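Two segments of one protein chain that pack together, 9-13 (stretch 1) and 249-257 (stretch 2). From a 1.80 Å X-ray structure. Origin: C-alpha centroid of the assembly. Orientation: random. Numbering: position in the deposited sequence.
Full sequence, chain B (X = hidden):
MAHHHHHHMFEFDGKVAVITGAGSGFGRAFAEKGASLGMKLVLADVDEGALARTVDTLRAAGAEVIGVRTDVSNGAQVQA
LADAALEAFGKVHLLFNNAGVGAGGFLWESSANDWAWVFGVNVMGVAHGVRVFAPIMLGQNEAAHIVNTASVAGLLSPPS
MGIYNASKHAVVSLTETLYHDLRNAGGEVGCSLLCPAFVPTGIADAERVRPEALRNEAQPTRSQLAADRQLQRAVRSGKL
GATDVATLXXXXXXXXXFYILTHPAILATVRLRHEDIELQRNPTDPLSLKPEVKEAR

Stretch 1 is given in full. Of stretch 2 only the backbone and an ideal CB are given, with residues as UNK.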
# COMPACT_ATOMS: atom_id res chain seq x y z
N MET B 9 48.02 1.71 -34.43
CA MET B 9 46.73 1.03 -34.34
C MET B 9 45.79 1.48 -35.45
O MET B 9 45.96 2.56 -36.03
CB MET B 9 46.08 1.27 -32.98
CG MET B 9 46.10 0.06 -32.07
SD MET B 9 45.48 0.40 -30.41
CE MET B 9 43.73 0.69 -30.70
N PHE B 10 44.79 0.64 -35.74
CA PHE B 10 43.83 0.93 -36.80
C PHE B 10 42.87 2.02 -36.34
O PHE B 10 42.33 1.95 -35.23
CB PHE B 10 43.06 -0.35 -37.16
CG PHE B 10 42.24 -0.23 -38.41
CD1 PHE B 10 40.95 0.26 -38.36
CD2 PHE B 10 42.76 -0.63 -39.63
CE1 PHE B 10 40.19 0.37 -39.52
CE2 PHE B 10 42.01 -0.54 -40.79
CZ PHE B 10 40.73 -0.04 -40.74
N GLU B 11 42.68 3.03 -37.18
CA GLU B 11 41.82 4.17 -36.85
C GLU B 11 40.41 3.94 -37.38
O GLU B 11 40.22 3.53 -38.53
CB GLU B 11 42.41 5.45 -37.43
CG GLU B 11 43.77 5.81 -36.86
CD GLU B 11 44.57 6.77 -37.74
OE1 GLU B 11 43.97 7.47 -38.60
OE2 GLU B 11 45.82 6.83 -37.55
N PHE B 12 39.42 4.20 -36.53
CA PHE B 12 38.02 3.98 -36.89
C PHE B 12 37.23 5.27 -37.09
O PHE B 12 36.40 5.34 -37.99
CB PHE B 12 37.33 3.13 -35.82
CG PHE B 12 37.96 1.78 -35.61
CD1 PHE B 12 37.65 0.73 -36.46
CD2 PHE B 12 38.83 1.56 -34.57
CE1 PHE B 12 38.23 -0.52 -36.27
CE2 PHE B 12 39.41 0.32 -34.37
CZ PHE B 12 39.10 -0.72 -35.22
N ASP B 13 37.45 6.28 -36.25
CA ASP B 13 36.61 7.46 -36.27
C ASP B 13 36.71 8.16 -37.62
O ASP B 13 37.81 8.45 -38.10
CB ASP B 13 37.02 8.41 -35.15
CG ASP B 13 35.97 9.47 -34.87
OD1 ASP B 13 35.08 9.69 -35.72
OD2 ASP B 13 36.04 10.10 -33.79
N UNK B 249 35.79 -8.41 -31.67
CA UNK B 249 36.19 -8.31 -33.07
C UNK B 249 36.90 -6.98 -33.34
O UNK B 249 37.96 -6.95 -33.97
CB UNK B 249 34.97 -8.46 -33.98
N UNK B 250 36.34 -5.87 -32.85
CA UNK B 250 36.99 -4.58 -33.08
C UNK B 250 38.34 -4.49 -32.36
O UNK B 250 39.28 -3.89 -32.88
CB UNK B 250 36.08 -3.44 -32.62
N UNK B 251 38.46 -5.08 -31.16
CA UNK B 251 39.77 -5.13 -30.52
C UNK B 251 40.78 -5.85 -31.41
O UNK B 251 41.93 -5.40 -31.54
CB UNK B 251 39.67 -5.82 -29.16
N UNK B 252 40.37 -6.96 -32.03
CA UNK B 252 41.29 -7.69 -32.91
C UNK B 252 41.66 -6.85 -34.13
O UNK B 252 42.83 -6.81 -34.53
CB UNK B 252 40.67 -9.01 -33.36
N UNK B 253 40.67 -6.19 -34.75
CA UNK B 253 40.96 -5.32 -35.89
C UNK B 253 41.96 -4.25 -35.51
O UNK B 253 42.90 -3.96 -36.26
CB UNK B 253 39.68 -4.67 -36.42
N UNK B 254 41.77 -3.64 -34.33
CA UNK B 254 42.64 -2.56 -33.89
C UNK B 254 44.11 -2.99 -33.91
O UNK B 254 44.98 -2.21 -34.29
CB UNK B 254 42.24 -2.10 -32.49
N UNK B 255 44.39 -4.22 -33.50
CA UNK B 255 45.74 -4.76 -33.50
C UNK B 255 46.03 -5.61 -34.73
O UNK B 255 47.09 -6.24 -34.80
CB UNK B 255 45.97 -5.59 -32.23
N UNK B 256 45.10 -5.62 -35.69
CA UNK B 256 45.24 -6.35 -36.95
C UNK B 256 45.57 -7.82 -36.71
O UNK B 256 46.35 -8.43 -37.44
CB UNK B 256 46.32 -5.71 -37.82
N UNK B 257 44.94 -8.40 -35.69
CA UNK B 257 45.11 -9.81 -35.41
C UNK B 257 44.22 -10.63 -36.33
O UNK B 257 43.05 -10.30 -36.54
CB UNK B 257 44.80 -10.11 -33.94

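Position 249 begins the segment in helical geometry (phi/psi -64/-46), and nothing of stretch 1 lies within 5.5 Å of its ideal CB. The contact leaves the choice open; the residue is Thr249, whose OG1 is hydrogen-bonded elsewhere in the structure.

At position 250 the CA-to-CB bond points sideways, yet the ideal CB lies 4.8 Å from Phe12 CZ. A medium or large apolar side chain, aliphatic or aromatic, could extend along that ring. The deposited Phe250, chi1 -86° (m), does so: its CD2 sits over one face of the Phe12 ring, 3.6 Å from Phe12 CE1. The ring centroids are 5.4 Å apart and the planes meet at 49°, an oblique pair.

Stretch 1 offers nothing within 5.5 Å of the ideal CB at 251 or 252: the CB at 251 points away, and that at 252 is out of reach. Many residues would fit as far as this contact is concerned; they are Glu251 and Ala252.

Position 253 points toward stretch 1, its ideal CB 4.2 Å from Phe12 CZ and 5.5 Å from Phe10 CD1. Two aromatic rings and no nearby charge favour an aliphatic side chain such as Val, Ile, Leu or Met. Ile253 (chi1 m, chi2 t) uses CG2 for both: it lies over one face of the Phe10 ring, 4.1 Å from Phe10 CD1, and at the edge of the Phe12 ring, 3.8 Å from Phe12 CE1.

At position 254 the space is narrow. The ideal CB is already 3.6 Å from Met9 CE and 4.2 Å from Phe12 CE2, so a small residue, Ala, Gly or perhaps Ser, is the conservative reading. Ala254 puts its methyl against both side chains. Any of these could supply the backbone acceptor: Phe10 N donates to Ala254 O at 3.2 Å and 166°, a near-linear bond that ties the backbone of stretch 1 to that of position 254.

Position 255 leaves helical phi/psi at -98/8 and its CB points away, so the contact does not narrow the choice. It is Glu255, whose OE1 takes the salt bridge from the side chain at 257.

Position 256 has positive phi (54/39), a conformation easiest for Gly, Asn or Asp. Nothing of stretch 1 lies within 5.5 Å of its ideal CB, but a long side chain could reach back to stretch 1. Arg256 does, with chi1 to chi3 m, t, t: Phe10 CB lies over one face of the guanidinium, and NH2 comes within 3.6 Å of Phe10 CD2.

Position 257 is out of reach and weakly constrained. Arg257 turns to its own segment, where NH1 forms a salt bridge with Glu255 OE1 at 3.0 Å, its hydrogen bond weak.

Stretch 2 (249-257) TFEAIAERR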
# COMPACT_ATOMS: atom_id res chain seq x y z
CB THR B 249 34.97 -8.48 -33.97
OG1 THR B 249 34.45 -9.80 -33.79
CG2 THR B 249 35.32 -8.28 -35.45
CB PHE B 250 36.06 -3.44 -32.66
CG PHE B 250 35.10 -3.01 -33.75
CD1 PHE B 250 33.97 -3.76 -34.04
CD2 PHE B 250 35.35 -1.87 -34.50
CE1 PHE B 250 33.09 -3.36 -35.04
CE2 PHE B 250 34.48 -1.46 -35.49
CZ PHE B 250 33.35 -2.22 -35.76
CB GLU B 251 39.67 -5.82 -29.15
CG GLU B 251 39.00 -4.98 -28.09
CD GLU B 251 38.69 -5.75 -26.82
OE1 GLU B 251 38.92 -6.98 -26.78
OE2 GLU B 251 38.22 -5.12 -25.85
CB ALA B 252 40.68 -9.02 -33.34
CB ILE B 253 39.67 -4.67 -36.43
CG1 ILE B 253 38.65 -5.72 -36.91
CG2 ILE B 253 40.00 -3.69 -37.54
CD1 ILE B 253 37.28 -5.10 -37.18
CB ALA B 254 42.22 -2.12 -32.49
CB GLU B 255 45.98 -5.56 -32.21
CG GLU B 255 44.96 -6.63 -31.94
CD GLU B 255 45.13 -7.28 -30.57
OE1 GLU B 255 45.65 -8.43 -30.51
OE2 GLU B 255 44.76 -6.63 -29.56
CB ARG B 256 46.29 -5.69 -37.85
CG ARG B 256 45.85 -4.31 -38.34
CD ARG B 256 46.86 -3.71 -39.29
NE ARG B 256 46.47 -2.38 -39.76
CZ ARG B 256 46.71 -1.25 -39.10
NH1 ARG B 256 47.31 -1.28 -37.92
NH2 ARG B 256 46.33 -0.08 -39.61
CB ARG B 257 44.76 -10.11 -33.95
CG ARG B 257 44.91 -11.58 -33.58
CD ARG B 257 44.78 -11.82 -32.09
NE ARG B 257 43.42 -12.12 -31.68
CZ ARG B 257 42.66 -11.30 -30.94
NH1 ARG B 257 43.14 -10.13 -30.53
NH2 ARG B 257 41.43 -11.67 -30.61
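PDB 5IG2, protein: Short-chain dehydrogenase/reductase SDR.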